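Local coordinates for protein PTS system fructose-specific EIIB component (Bacillus subtilis, PDB 1BLE) that passes a phosphoryl group from phospho-EIIA, by way of a phosphohistidine, to fructose as the sugar is taken up across the cell membrane, at residues A[30-35]-A[78-83]. Residues are numbered along the deposited sequence; the frame is centred on the assembly and turned at random.
Sequences RIIVVS and VTAMLL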
ATOM      1  N   ARG A  30      12.839   2.469   8.261  1.00 67.83           N
ATOM      2  CA  ARG A  30      11.544   1.799   8.180  1.00 67.01           C
ATOM      3  C   ARG A  30      10.762   1.555   9.468  1.00 63.54           C
ATOM      4  O   ARG A  30      11.347   1.450  10.539  1.00 62.18           O
ATOM      5  CB  ARG A  30      11.745   0.461   7.497  1.00 69.17           C
ATOM      6  CG  ARG A  30      12.896  -0.305   8.057  1.00 69.59           C
ATOM      7  CD  ARG A  30      13.293  -1.396   7.078  1.00 80.02           C
ATOM      8  NE  ARG A  30      13.938  -0.910   5.846  1.00 80.66           N
ATOM      9  CZ  ARG A  30      13.926  -1.581   4.691  1.00 82.14           C
ATOM     10  NH1 ARG A  30      13.282  -2.753   4.611  1.00 80.82           N
ATOM     11  NH2 ARG A  30      14.617  -1.129   3.642  1.00 81.62           N
ATOM     12  N   ILE A  31       9.437   1.437   9.325  1.00 58.76           N
ATOM     13  CA  ILE A  31       8.512   1.161  10.414  1.00 53.43           C
ATOM     14  C   ILE A  31       7.861  -0.169  10.095  1.00 51.25           C
ATOM     15  O   ILE A  31       7.277  -0.339   9.039  1.00 49.63           O
ATOM     16  CB  ILE A  31       7.395   2.189  10.482  1.00 53.64           C
ATOM     17  CG1 ILE A  31       7.959   3.512  10.887  1.00 55.75           C
ATOM     18  CG2 ILE A  31       6.374   1.838  11.549  1.00 52.29           C
ATOM     19  CD1 ILE A  31       6.871   4.517  11.010  1.00 64.17           C
ATOM     20  N   ILE A  32       7.934  -1.112  11.008  1.00 48.89           N
ATOM     21  CA  ILE A  32       7.317  -2.379  10.738  1.00 49.46           C
ATOM     22  C   ILE A  32       6.290  -2.700  11.812  1.00 50.08           C
ATOM     23  O   ILE A  32       6.575  -2.602  13.007  1.00 51.81           O
ATOM     24  CB  ILE A  32       8.374  -3.480  10.681  1.00 48.40           C
ATOM     25  CG1 ILE A  32       9.395  -3.155   9.604  1.00 50.68           C
ATOM     26  CG2 ILE A  32       7.735  -4.807  10.398  1.00 44.16           C
ATOM     27  CD1 ILE A  32      10.707  -3.853   9.818  1.00 55.90           C
ATOM     28  N   VAL A  33       5.076  -3.028  11.384  1.00 50.45           N
ATOM     29  CA  VAL A  33       4.018  -3.413  12.336  1.00 48.93           C
ATOM     30  C   VAL A  33       4.117  -4.930  12.452  1.00 48.02           C
ATOM     31  O   VAL A  33       4.119  -5.651  11.444  1.00 48.04           O
ATOM     32  CB  VAL A  33       2.598  -2.974  11.851  1.00 45.60           C
ATOM     33  CG1 VAL A  33       1.519  -3.618  12.676  1.00 44.96           C
ATOM     34  CG2 VAL A  33       2.464  -1.506  12.004  1.00 42.42           C
ATOM     35  N   VAL A  34       4.315  -5.406  13.672  1.00 46.77           N
ATOM     36  CA  VAL A  34       4.466  -6.846  13.895  1.00 45.56           C
ATOM     37  C   VAL A  34       3.190  -7.353  14.580  1.00 46.06           C
ATOM     38  O   VAL A  34       2.863  -6.942  15.689  1.00 47.32           O
ATOM     39  CB  VAL A  34       5.742  -7.126  14.765  1.00 43.40           C
ATOM     40  CG1 VAL A  34       6.031  -8.583  14.859  1.00 43.16           C
ATOM     41  CG2 VAL A  34       6.958  -6.408  14.189  1.00 40.52           C
ATOM     42  N   SER A  35       2.428  -8.185  13.881  1.00 46.56           N
ATOM     43  CA  SER A  35       1.180  -8.725  14.431  1.00 49.27           C
ATOM     44  C   SER A  35       0.668  -9.771  13.493  1.00 51.35           C
ATOM     45  O   SER A  35       0.547  -9.493  12.324  1.00 52.07           O
ATOM     46  CB  SER A  35       0.110  -7.636  14.576  1.00 47.75           C
ATOM     47  OG  SER A  35      -1.198  -8.206  14.588  1.00 42.59           O
ATOM     48  N   VAL A  78      20.317  -2.198   8.818  1.00 71.69           N
ATOM     49  CA  VAL A  78      19.114  -1.353   8.667  1.00 65.76           C
ATOM     50  C   VAL A  78      18.622  -0.869  10.037  1.00 65.30           C
ATOM     51  O   VAL A  78      18.700  -1.610  11.033  1.00 64.89           O
ATOM     52  CB  VAL A  78      17.930  -2.124   8.010  1.00 63.20           C
ATOM     53  CG1 VAL A  78      16.718  -1.236   7.935  1.00 61.43           C
ATOM     54  CG2 VAL A  78      18.280  -2.608   6.630  1.00 61.34           C
ATOM     55  N   THR A  79      18.103   0.359  10.072  1.00 61.70           N
ATOM     56  CA  THR A  79      17.608   0.966  11.295  1.00 61.39           C
ATOM     57  C   THR A  79      16.091   0.990  11.261  1.00 60.28           C
ATOM     58  O   THR A  79      15.502   1.704  10.450  1.00 62.87           O
ATOM     59  CB  THR A  79      18.186   2.385  11.431  1.00 63.50           C
ATOM     60  OG1 THR A  79      19.481   2.284  12.030  1.00 72.02           O
ATOM     61  CG2 THR A  79      17.305   3.295  12.284  1.00 64.99           C
ATOM     62  N   ALA A  80      15.465   0.252  12.175  1.00 56.40           N
ATOM     63  CA  ALA A  80      14.010   0.157  12.224  1.00 53.13           C
ATOM     64  C   ALA A  80      13.356   0.419  13.558  1.00 53.67           C
ATOM     65  O   ALA A  80      13.976   0.332  14.624  1.00 53.05           O
ATOM     66  CB  ALA A  80      13.588  -1.199  11.758  1.00 55.51           C
ATOM     67  N   MET A  81      12.049   0.634  13.485  1.00 53.27           N
ATOM     68  CA  MET A  81      11.208   0.900  14.641  1.00 52.55           C
ATOM     69  C   MET A  81       9.994  -0.029  14.486  1.00 52.46           C
ATOM     70  O   MET A  81       9.365  -0.049  13.426  1.00 55.81           O
ATOM     71  CB  MET A  81      10.799   2.366  14.594  1.00 55.52           C
ATOM     72  CG  MET A  81       9.976   2.811  15.725  1.00 64.33           C
ATOM     73  SD  MET A  81       9.453   4.483  15.506  1.00 73.93           S
ATOM     74  CE  MET A  81       7.932   4.350  16.501  1.00 68.23           C
ATOM     75  N   LEU A  82       9.746  -0.882  15.486  1.00 52.40           N
ATOM     76  CA  LEU A  82       8.609  -1.840  15.467  1.00 49.82           C
ATOM     77  C   LEU A  82       7.371  -1.311  16.219  1.00 49.64           C
ATOM     78  O   LEU A  82       7.488  -0.602  17.236  1.00 50.96           O
ATOM     79  CB  LEU A  82       9.025  -3.165  16.098  1.00 46.67           C
ATOM     80  CG  LEU A  82      10.282  -3.813  15.518  1.00 45.24           C
ATOM     81  CD1 LEU A  82      10.642  -5.062  16.291  1.00 49.10           C
ATOM     82  CD2 LEU A  82      10.037  -4.173  14.069  1.00 48.49           C
ATOM     83  N   LEU A  83       6.195  -1.647  15.701  1.00 45.37           N
ATOM     84  CA  LEU A  83       4.945  -1.259  16.310  1.00 43.62           C
ATOM     85  C   LEU A  83       4.208  -2.520  16.708  1.00 43.54           C
ATOM     86  O   LEU A  83       4.124  -3.474  15.922  1.00 45.07           O
ATOM     87  CB  LEU A  83       4.118  -0.466  15.320  1.00 48.62           C
ATOM     88  CG  LEU A  83       4.469   1.022  15.321  1.00 53.66           C
ATOM     89  CD1 LEU A  83       3.697   1.734  14.214  1.00 54.00           C
ATOM     90  CD2 LEU A  83       4.143   1.606  16.695  1.00 52.03           C
TER
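L83 spans I31 and V33 on one face of two adjoining parallel strands: its CD1 touches I31 CG2 at 3.8 Å, and its CB meets V33 CG2. Both pairs of side chains cross at a slant. On the other face, R30 turns CG between its backbone N and carbonyl carbon (chi1 48°), where CG lies 3.9 Å from A80 CB. Farther out, the methyl V78 CG1 approaches R30 NE obliquely at 3.5 Å, the two side chains meeting at about a right angle. An alanine in place of R30 would probably leave V78 CG1 without its partner and open a gap beside A80. L82 CD2 fills the same face between I32 CB and V34 CG2, 3.8 Å from the latter.

The parallel pairing is evident from the backbone bonds: I32 gives its N-H to M81 O and takes that of L83 on its own O, at 2.9 Å from L83 N. M81 N to R30 O and V34 N to L83 O, the latter nearly straight at 170°, extend the pattern, and the strand directions diverge by 27°.

Strand 30-34 bonds to strand 57-61 along its far edge, while strand 79-84 adjoins strand 3-10, placing the pair inside the parallel part of an open, twisted alpha/beta sheet. Helix 18-26 packs against I31, M81 and L83 through L19, L83 lying about 9 Å, between side chains, from H15, the histidine that carries the phosphoryl group in the reaction; helix 63-71 packs on the opposite face, with M66 against I32, V34 and L82, and M43 of a second subunit also reaches I32.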